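Local coordinates for protein orotidine 5'-phosphate decarboxylase (Streptomyces avermitilis, PDB 3V75) that probably catalyses the decarboxylation of orotidine 5'-phosphate to UMP, the last step of de novo UMP biosynthesis, at residues A[38-43]-A[75-81]; A[44-48]-A[67-72]; A[175-179]-A[224-228]. One frame throughout, in Å; residues are numbered along the deposited sequence. Where two conformers were deposited one is given.

Contact 1 of 3, residues A[38-43]-A[75-81]; sequences RGPLCV and LGEHVAV
R38 reaches across to the turn after helix 61-75 and grips two backbone carbonyls with one nitrogen. Its NH1 donates to G76 O at 2.8 Å and to V79 O at 2.9 Å. V79 O lies in the guanidinium plane, while NH1 itself stands above the V79 carbonyl plane. E77 O sits over one guanidinium face, 3.3 Å from R38 CZ. The chain is extended from CG to NE, which carries the group out over the turn. NH2 bonds instead to A110 O.

The backbones pair as the start of two neighbouring parallel strands of the barrel. V43 N donates to V81 O at 2.9 Å, and C42 CA makes a CA-H...O contact with the same oxygen. The bond from V81 N to L41 O is weak. One water links A80 N to G39 O.

The apolar contacts lie on different sides. C42 SG touches V81 CG1 at 3.6 Å. V43 sends CG2 to V79 CG1 at 3.8 Å and CG1 to L75 CD1, crossing both side chains at about a right angle.

A single arginine thus satisfies carbonyls that the turn leaves outside helix and sheet, and its positive charge would be expected to suit the oxygens gathered round it.

Contact 2 of 3, residues A[44-48]-A[67-72]; sequences GIDPH and FSRTVV
This contact belongs to the first beta-alpha unit of the TIM barrel: strand 42-45 and the loop after it pack against helix 61-75. I45, D46 and P47 meet F67, S68, V71 and V72 of the helix. The contact is largely apolar.

P47 lies over one face of the F67 ring. Its CA makes a CH-pi contact 4.1 Å from the ring centroid, 19° off the ring normal and displaced toward the rim. P47 CB comes to 3.6 Å from F67 CD1. The proline and the phenylalanine side chain cross at about a right angle. D46 O lies 3.9 Å from F67 CZ. F67 has CG anti to its own N (chi1 178°), a torsion that swings the ring out from the helix to P47. W55, L51 and L52 also pack against F67.

I45 uses both of its branches. I45 CG2 meets the edge of the F67 ring, 4.3 Å from F67 CE1. I45 CG1 lies 4.2 Å from V71 CG1, and the two side chains run past each other in opposite directions. T103 of helix 93-109 touches I45, S68 and V72.

The polar ends turn to other partners. D46 OD2 bonds S270 OG, and S68 OG bonds L64 O within its own helix. P47 is the centre of an inverse gamma turn. At the tip of the CG1 arm, I45 CD1 rests 4.2 Å from V72 CG2.

Contact 3 of 3, residues A[175-179]-A[224-228]; sequences ALTSN and TLGDL
L225 lays its two methyl groups against the chain that leaves strand 170-176. L225 CD1 touches L176 CB at 3.7 Å. L225 CD2 lies 3.6 Å from T177 O and 3.8 Å from S178 CA. CG of L225 sits anti to its carbonyl carbon (chi1 -75°), which brings the branched end nearer to the strand segment than the CB is. S178 CB closes on L225 CG from the other segment.

Further along the loop, L228 CD2 meets L176 CD1 at 3.9 Å, the side chains sliding past each other in opposite directions. V257 and F258 of helix 254-258 also pack on L228.

The polar part lies at the exposed end. S178 OG is 3.1 Å from T224 OG1. A water is hydrogen-bonded to S178 OG and to T224 N, linking the two loops.

T177 points its CB away from segment 224-228. T177 OG1 donates to N179 OD1 at 2.7 Å, in the plane of the N179 side-chain carbonyl, and also bonds Q186. N179 ND2 bonds L152 O of the second subunit. The side chain of T177 lies about 6 Å from that of K119, the predicted proton donor.

Leucine packing covers the strand end here, while the hydroxyls and the water lie at the more exposed S178 and T224.

In the fold
Contacts 1 and 2 share strand 42-45, and contact 2 is nested in the loop closed by contact 1. Contact 2 uses the body of helix 61-75, contact 1 its last residue and the turn into strand 81-84. Both are largely buried, but their chemistry differs. Contact 1 joins adjacent parallel strands, so backbone bonds and an arginine dominate. Contact 2 packs helix on strand and is mainly apolar. Contact 3 lies about 14 Å from either at the nearest atoms, though it reaches the same closed sheet. Partly buried, it joins the end of strand 170-176 and the loop after it to the loop after strand 217-221. It mixes leucines with hydroxyls and water, beside the second subunit.

Contact 1 of 3, residues A[38-43]-A[75-81]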
loop_
_atom_site.group_PDB
_atom_site.type_symbol
_atom_site.label_atom_id
_atom_site.label_comp_id
_atom_site.label_asym_id
_atom_site.label_seq_id
_atom_site.Cartn_x
_atom_site.Cartn_y
_atom_site.Cartn_z
ATOM N N ARG A 38 -7.113 -0.432 -29.627
ATOM C CA ARG A 38 -6.353 -1.667 -29.483
ATOM C C ARG A 38 -7.189 -2.828 -28.967
ATOM O O ARG A 38 -6.701 -3.968 -28.940
ATOM C CB ARG A 38 -5.159 -1.453 -28.541
ATOM C CG ARG A 38 -4.115 -0.521 -29.112
ATOM C CD ARG A 38 -2.909 -0.486 -28.217
ATOM N NE ARG A 38 -1.818 0.293 -28.812
ATOM C CZ ARG A 38 -0.570 0.303 -28.339
ATOM N NH1 ARG A 38 -0.255 -0.433 -27.264
ATOM N NH2 ARG A 38 0.374 1.023 -28.959
ATOM N N GLY A 39 -8.408 -2.535 -28.513
ATOM C CA GLY A 39 -9.303 -3.564 -27.994
ATOM C C GLY A 39 -9.417 -3.481 -26.479
ATOM O O GLY A 39 -8.511 -2.966 -25.782
ATOM N N PRO A 40 -10.536 -3.975 -25.943
ATOM C CA PRO A 40 -10.816 -3.818 -24.512
ATOM C C PRO A 40 -10.100 -4.887 -23.659
ATOM O O PRO A 40 -10.711 -5.874 -23.224
ATOM C CB PRO A 40 -12.346 -3.953 -24.433
ATOM C CG PRO A 40 -12.662 -4.861 -25.589
ATOM C CD PRO A 40 -11.679 -4.518 -26.689
ATOM N N LEU A 41 -8.838 -4.646 -23.354
ATOM C CA LEU A 41 -8.083 -5.602 -22.579
ATOM C C LEU A 41 -6.949 -4.916 -21.830
ATOM O O LEU A 41 -6.250 -4.060 -22.388
ATOM C CB LEU A 41 -7.489 -6.674 -23.504
ATOM C CG LEU A 41 -6.705 -7.809 -22.796
ATOM C CD1 LEU A 41 -7.653 -8.589 -21.950
ATOM C CD2 LEU A 41 -5.974 -8.712 -23.798
ATOM N N CYS A 42 -6.764 -5.331 -20.576
ATOM C CA CYS A 42 -5.599 -4.978 -19.778
ATOM C C CYS A 42 -4.886 -6.282 -19.438
ATOM O O CYS A 42 -5.529 -7.240 -19.000
ATOM C CB CYS A 42 -6.080 -4.316 -18.474
ATOM S SG CYS A 42 -4.762 -3.889 -17.337
ATOM N N VAL A 43 -3.578 -6.328 -19.648
ATOM C CA VAL A 43 -2.810 -7.540 -19.356
ATOM C C VAL A 43 -1.957 -7.291 -18.134
ATOM O O VAL A 43 -1.202 -6.301 -18.084
ATOM C CB VAL A 43 -1.933 -7.967 -20.566
ATOM C CG1 VAL A 43 -1.039 -9.159 -20.187
ATOM C CG2 VAL A 43 -2.811 -8.318 -21.764
ATOM N N LEU A 75 3.960 -7.632 -26.333
ATOM C CA LEU A 75 2.613 -7.073 -26.254
ATOM C C LEU A 75 2.492 -5.546 -26.239
ATOM O O LEU A 75 1.391 -5.036 -26.411
ATOM C CB LEU A 75 1.912 -7.624 -24.991
ATOM C CG LEU A 75 1.700 -9.152 -24.999
ATOM C CD1 LEU A 75 1.054 -9.544 -23.665
ATOM C CD2 LEU A 75 0.858 -9.595 -26.185
ATOM N N GLY A 76 3.617 -4.835 -26.057
ATOM C CA GLY A 76 3.551 -3.397 -25.773
ATOM C C GLY A 76 2.874 -2.600 -26.869
ATOM O O GLY A 76 2.195 -1.621 -26.572
ATOM N N GLU A 77 3.034 -3.016 -28.121
ATOM C CA GLU A 77 2.396 -2.310 -29.229
ATOM C C GLU A 77 0.972 -2.762 -29.502
ATOM O O GLU A 77 0.287 -2.168 -30.353
ATOM C CB GLU A 77 3.234 -2.428 -30.498
ATOM C CG GLU A 77 4.596 -1.725 -30.319
ATOM C CD GLU A 77 5.411 -1.623 -31.624
ATOM O OE1 GLU A 77 4.888 -2.001 -32.718
ATOM O OE2 GLU A 77 6.581 -1.178 -31.540
ATOM N N HIS A 78 0.521 -3.801 -28.791
ATOM C CA HIS A 78 -0.710 -4.495 -29.167
ATOM C C HIS A 78 -1.803 -4.414 -28.168
ATOM O O HIS A 78 -2.971 -4.540 -28.520
ATOM C CB HIS A 78 -0.393 -5.950 -29.523
ATOM C CG HIS A 78 0.694 -6.030 -30.544
ATOM N ND1 HIS A 78 0.533 -5.536 -31.828
ATOM C CD2 HIS A 78 1.986 -6.424 -30.451
ATOM C CE1 HIS A 78 1.676 -5.652 -32.490
ATOM N NE2 HIS A 78 2.577 -6.186 -31.680
ATOM N N VAL A 79 -1.468 -4.161 -26.917
ATOM C CA VAL A 79 -2.514 -4.149 -25.884
ATOM C C VAL A 79 -2.827 -2.749 -25.419
ATOM O O VAL A 79 -1.939 -1.875 -25.396
ATOM C CB VAL A 79 -2.193 -5.016 -24.606
ATOM C CG1 VAL A 79 -1.944 -6.497 -24.985
ATOM C CG2 VAL A 79 -1.036 -4.424 -23.818
ATOM N N ALA A 80 -4.101 -2.529 -25.105
ATOM C CA ALA A 80 -4.545 -1.203 -24.661
ATOM C C ALA A 80 -3.857 -0.787 -23.355
ATOM O O ALA A 80 -3.412 0.363 -23.222
ATOM C CB ALA A 80 -6.053 -1.146 -24.495
ATOM N N VAL A 81 -3.782 -1.705 -22.396
ATOM C CA VAL A 81 -3.353 -1.368 -21.043
ATOM C C VAL A 81 -2.523 -2.514 -20.484
ATOM O O VAL A 81 -2.832 -3.695 -20.744
ATOM C CB VAL A 81 -4.587 -1.182 -20.107
ATOM C CG1 VAL A 81 -4.187 -0.588 -18.744
ATOM C CG2 VAL A 81 -5.660 -0.325 -20.772
HETATM O O HOH W 1 -5.992 -4.461 -25.978
HETATM O O HOH W 2 -4.208 -4.213 -30.864
#

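Contact 2 of 3, residues A[44-48]-A[67-72]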
loop_
_atom_site.group_PDB
_atom_site.type_symbol
_atom_site.label_atom_id
_atom_site.label_comp_id
_atom_site.label_asym_id
_atom_site.label_seq_id
_atom_site.Cartn_x
_atom_site.Cartn_y
_atom_site.Cartn_z
ATOM N N GLY A 44 -2.056 -8.155 -17.135
ATOM C CA GLY A 44 -1.226 -8.003 -15.947
ATOM C C GLY A 44 0.233 -8.238 -16.290
ATOM O O GLY A 44 0.575 -9.021 -17.199
ATOM N N ILE A 45 1.137 -7.566 -15.578
ATOM C CA ILE A 45 2.544 -7.957 -15.648
ATOM C C ILE A 45 2.836 -8.477 -14.243
ATOM O O ILE A 45 3.047 -7.688 -13.282
ATOM C CB ILE A 45 3.468 -6.800 -16.027
ATOM C CG1 ILE A 45 2.989 -6.131 -17.315
ATOM C CG2 ILE A 45 4.920 -7.290 -16.172
ATOM C CD1 ILE A 45 3.909 -4.980 -17.829
ATOM N N ASP A 46 2.805 -9.809 -14.107
ATOM C CA ASP A 46 2.728 -10.476 -12.814
ATOM C C ASP A 46 3.849 -11.496 -12.648
ATOM O O ASP A 46 3.606 -12.710 -12.745
ATOM C CB ASP A 46 1.380 -11.214 -12.696
ATOM C CG ASP A 46 0.217 -10.275 -12.694
ATOM O OD1 ASP A 46 0.275 -9.240 -12.014
ATOM O OD2 ASP A 46 -0.775 -10.535 -13.407
ATOM N N PRO A 47 5.091 -11.033 -12.450
ATOM C CA PRO A 47 6.232 -11.958 -12.416
ATOM C C PRO A 47 6.357 -12.615 -11.039
ATOM O O PRO A 47 7.390 -12.460 -10.354
ATOM C CB PRO A 47 7.446 -11.053 -12.702
ATOM C CG PRO A 47 6.979 -9.686 -12.161
ATOM C CD PRO A 47 5.500 -9.621 -12.520
ATOM N N HIS A 48 5.325 -13.330 -10.608
ATOM C CA HIS A 48 5.463 -14.118 -9.379
ATOM C C HIS A 48 6.273 -15.374 -9.623
ATOM O O HIS A 48 6.481 -15.797 -10.776
ATOM C CB HIS A 48 4.112 -14.441 -8.722
ATOM C CG HIS A 48 3.060 -14.939 -9.656
ATOM N ND1 HIS A 48 3.103 -16.194 -10.240
ATOM C CD2 HIS A 48 1.897 -14.369 -10.067
ATOM C CE1 HIS A 48 2.016 -16.368 -10.974
ATOM N NE2 HIS A 48 1.272 -15.272 -10.897
ATOM N N PHE A 67 11.417 -11.784 -17.833
ATOM C CA PHE A 67 9.959 -11.923 -17.942
ATOM C C PHE A 67 9.350 -10.579 -18.370
ATOM O O PHE A 67 8.562 -10.493 -19.328
ATOM C CB PHE A 67 9.409 -12.329 -16.577
ATOM C CG PHE A 67 7.916 -12.470 -16.515
ATOM C CD1 PHE A 67 7.099 -11.366 -16.284
ATOM C CD2 PHE A 67 7.314 -13.723 -16.638
ATOM C CE1 PHE A 67 5.724 -11.498 -16.201
ATOM C CE2 PHE A 67 5.912 -13.869 -16.537
ATOM C CZ PHE A 67 5.119 -12.747 -16.330
ATOM N N SER A 68 9.673 -9.535 -17.616
ATOM C CA SER A 68 9.080 -8.222 -17.842
ATOM C C SER A 68 9.428 -7.676 -19.233
ATOM O O SER A 68 8.562 -7.143 -19.959
ATOM C CB SER A 68 9.557 -7.282 -16.723
ATOM O OG SER A 68 9.067 -7.761 -15.481
ATOM N N ARG A 69 10.680 -7.840 -19.620
ATOM C CA ARG A 69 11.112 -7.382 -20.918
ATOM C C ARG A 69 10.355 -8.101 -22.036
ATOM O O ARG A 69 9.942 -7.474 -23.018
ATOM C CB ARG A 69 12.624 -7.609 -21.050
ATOM C CG ARG A 69 13.140 -7.238 -22.395
ATOM C CD ARG A 69 14.664 -7.347 -22.428
ATOM N NE ARG A 69 15.074 -7.213 -23.818
ATOM C CZ ARG A 69 16.335 -7.106 -24.206
ATOM N NH1 ARG A 69 17.296 -7.114 -23.275
ATOM N NH2 ARG A 69 16.611 -6.990 -25.513
ATOM N N THR A 70 10.186 -9.410 -21.903
ATOM C CA THR A 70 9.515 -10.182 -22.942
ATOM C C THR A 70 8.050 -9.782 -23.041
ATOM O O THR A 70 7.505 -9.681 -24.156
ATOM C CB THR A 70 9.629 -11.688 -22.639
ATOM O OG1 THR A 70 10.988 -12.066 -22.835
ATOM C CG2 THR A 70 8.699 -12.512 -23.543
ATOM N N VAL A 71 7.400 -9.561 -21.894
ATOM C CA VAL A 71 5.992 -9.173 -21.920
ATOM C C VAL A 71 5.813 -7.887 -22.691
ATOM O O VAL A 71 4.945 -7.808 -23.563
ATOM C CB VAL A 71 5.355 -9.061 -20.513
ATOM C CG1 VAL A 71 3.927 -8.478 -20.616
ATOM C CG2 VAL A 71 5.341 -10.452 -19.835
ATOM N N VAL A 72 6.648 -6.878 -22.417
ATOM C CA VAL A 72 6.478 -5.617 -23.134
ATOM C C VAL A 72 6.900 -5.703 -24.593
ATOM O O VAL A 72 6.262 -5.101 -25.465
ATOM C CB VAL A 72 7.206 -4.473 -22.407
ATOM C CG1 VAL A 72 7.055 -3.185 -23.196
ATOM C CG2 VAL A 72 6.631 -4.334 -20.980
#

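Contact 3 of 3, residues A[175-179]-A[224-228]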
loop_
_atom_site.group_PDB
_atom_site.type_symbol
_atom_site.label_atom_id
_atom_site.label_comp_id
_atom_site.label_asym_id
_atom_site.label_seq_id
_atom_site.Cartn_x
_atom_site.Cartn_y
_atom_site.Cartn_z
ATOM N N ALA A 175 -13.023 -1.059 -4.478
ATOM C CA ALA A 175 -14.422 -0.972 -4.071
ATOM C C ALA A 175 -14.976 -2.337 -3.665
ATOM O O ALA A 175 -15.398 -2.538 -2.536
ATOM C CB ALA A 175 -15.274 -0.334 -5.174
ATOM N N LEU A 176 -14.958 -3.284 -4.604
ATOM C CA LEU A 176 -15.563 -4.611 -4.415
ATOM C C LEU A 176 -14.581 -5.658 -4.943
ATOM O O LEU A 176 -14.271 -5.679 -6.140
ATOM C CB LEU A 176 -16.855 -4.681 -5.207
ATOM C CG LEU A 176 -17.980 -3.840 -4.599
ATOM C CD1 LEU A 176 -19.082 -3.579 -5.601
ATOM C CD2 LEU A 176 -18.533 -4.532 -3.320
ATOM N N THR A 177 -14.106 -6.538 -4.072
ATOM C CA THR A 177 -13.146 -7.570 -4.494
ATOM C C THR A 177 -13.686 -8.967 -4.234
ATOM O O THR A 177 -14.548 -9.166 -3.373
ATOM C CB THR A 177 -11.792 -7.352 -3.813
ATOM O OG1 THR A 177 -11.950 -7.347 -2.372
ATOM C CG2 THR A 177 -11.196 -6.015 -4.292
ATOM N N SER A 178 -13.187 -9.959 -4.995
ATOM C CA SER A 178 -13.794 -11.282 -4.939
ATOM C C SER A 178 -13.082 -12.262 -4.041
ATOM O O SER A 178 -13.478 -13.429 -3.960
ATOM C CB SER A 178 -13.916 -11.861 -6.349
ATOM O OG SER A 178 -12.620 -12.170 -6.804
ATOM N N ASN A 179 -12.068 -11.801 -3.290
ATOM C CA ASN A 179 -11.455 -12.681 -2.304
ATOM C C ASN A 179 -12.478 -13.056 -1.223
ATOM O O ASN A 179 -13.457 -12.319 -1.034
ATOM C CB ASN A 179 -10.189 -12.043 -1.708
ATOM C CG ASN A 179 -10.473 -10.679 -1.069
ATOM O OD1 ASN A 179 -10.901 -9.733 -1.761
ATOM N ND2 ASN A 179 -10.244 -10.584 0.247
ATOM N N THR A 224 -15.677 -11.723 -10.825
ATOM C CA THR A 224 -16.261 -13.001 -10.405
ATOM C C THR A 224 -17.259 -12.841 -9.252
ATOM O O THR A 224 -17.770 -13.837 -8.735
ATOM C CB THR A 224 -15.188 -14.037 -10.001
ATOM O OG1 THR A 224 -14.413 -13.529 -8.904
ATOM C CG2 THR A 224 -14.239 -14.333 -11.165
ATOM N N LEU A 225 -17.527 -11.615 -8.820
ATOM C CA LEU A 225 -18.540 -11.410 -7.784
ATOM C C LEU A 225 -19.958 -11.669 -8.296
ATOM O O LEU A 225 -20.241 -11.427 -9.475
ATOM C CB LEU A 225 -18.444 -9.973 -7.250
ATOM C CG LEU A 225 -17.250 -9.772 -6.327
ATOM C CD1 LEU A 225 -17.016 -8.278 -6.096
ATOM C CD2 LEU A 225 -17.512 -10.471 -5.003
ATOM N N GLY A 226 -20.838 -12.135 -7.406
ATOM C CA GLY A 226 -22.198 -12.505 -7.777
ATOM C C GLY A 226 -23.283 -11.514 -7.381
ATOM O O GLY A 226 -24.462 -11.684 -7.735
ATOM N N ASP A 227 -22.878 -10.472 -6.652
ATOM C CA ASP A 227 -23.853 -9.523 -6.100
ATOM C C ASP A 227 -23.649 -8.110 -6.658
ATOM O O ASP A 227 -24.084 -7.127 -6.038
ATOM C CB ASP A 227 -23.837 -9.536 -4.556
ATOM C CG ASP A 227 -22.429 -9.374 -3.969
ATOM O OD1 ASP A 227 -21.439 -9.065 -4.715
ATOM O OD2 ASP A 227 -22.290 -9.555 -2.724
ATOM N N LEU A 228 -23.038 -7.990 -7.835
ATOM C CA LEU A 228 -22.825 -6.658 -8.404
ATOM C C LEU A 228 -24.128 -5.940 -8.732
ATOM O O LEU A 228 -24.156 -4.699 -8.830
ATOM C CB LEU A 228 -21.923 -6.702 -9.631
ATOM C CG LEU A 228 -20.513 -7.210 -9.324
ATOM C CD1 LEU A 228 -19.647 -7.141 -10.586
ATOM C CD2 LEU A 228 -19.846 -6.414 -8.188
HETATM O O HOH W 3 -12.717 -11.110 -9.556
#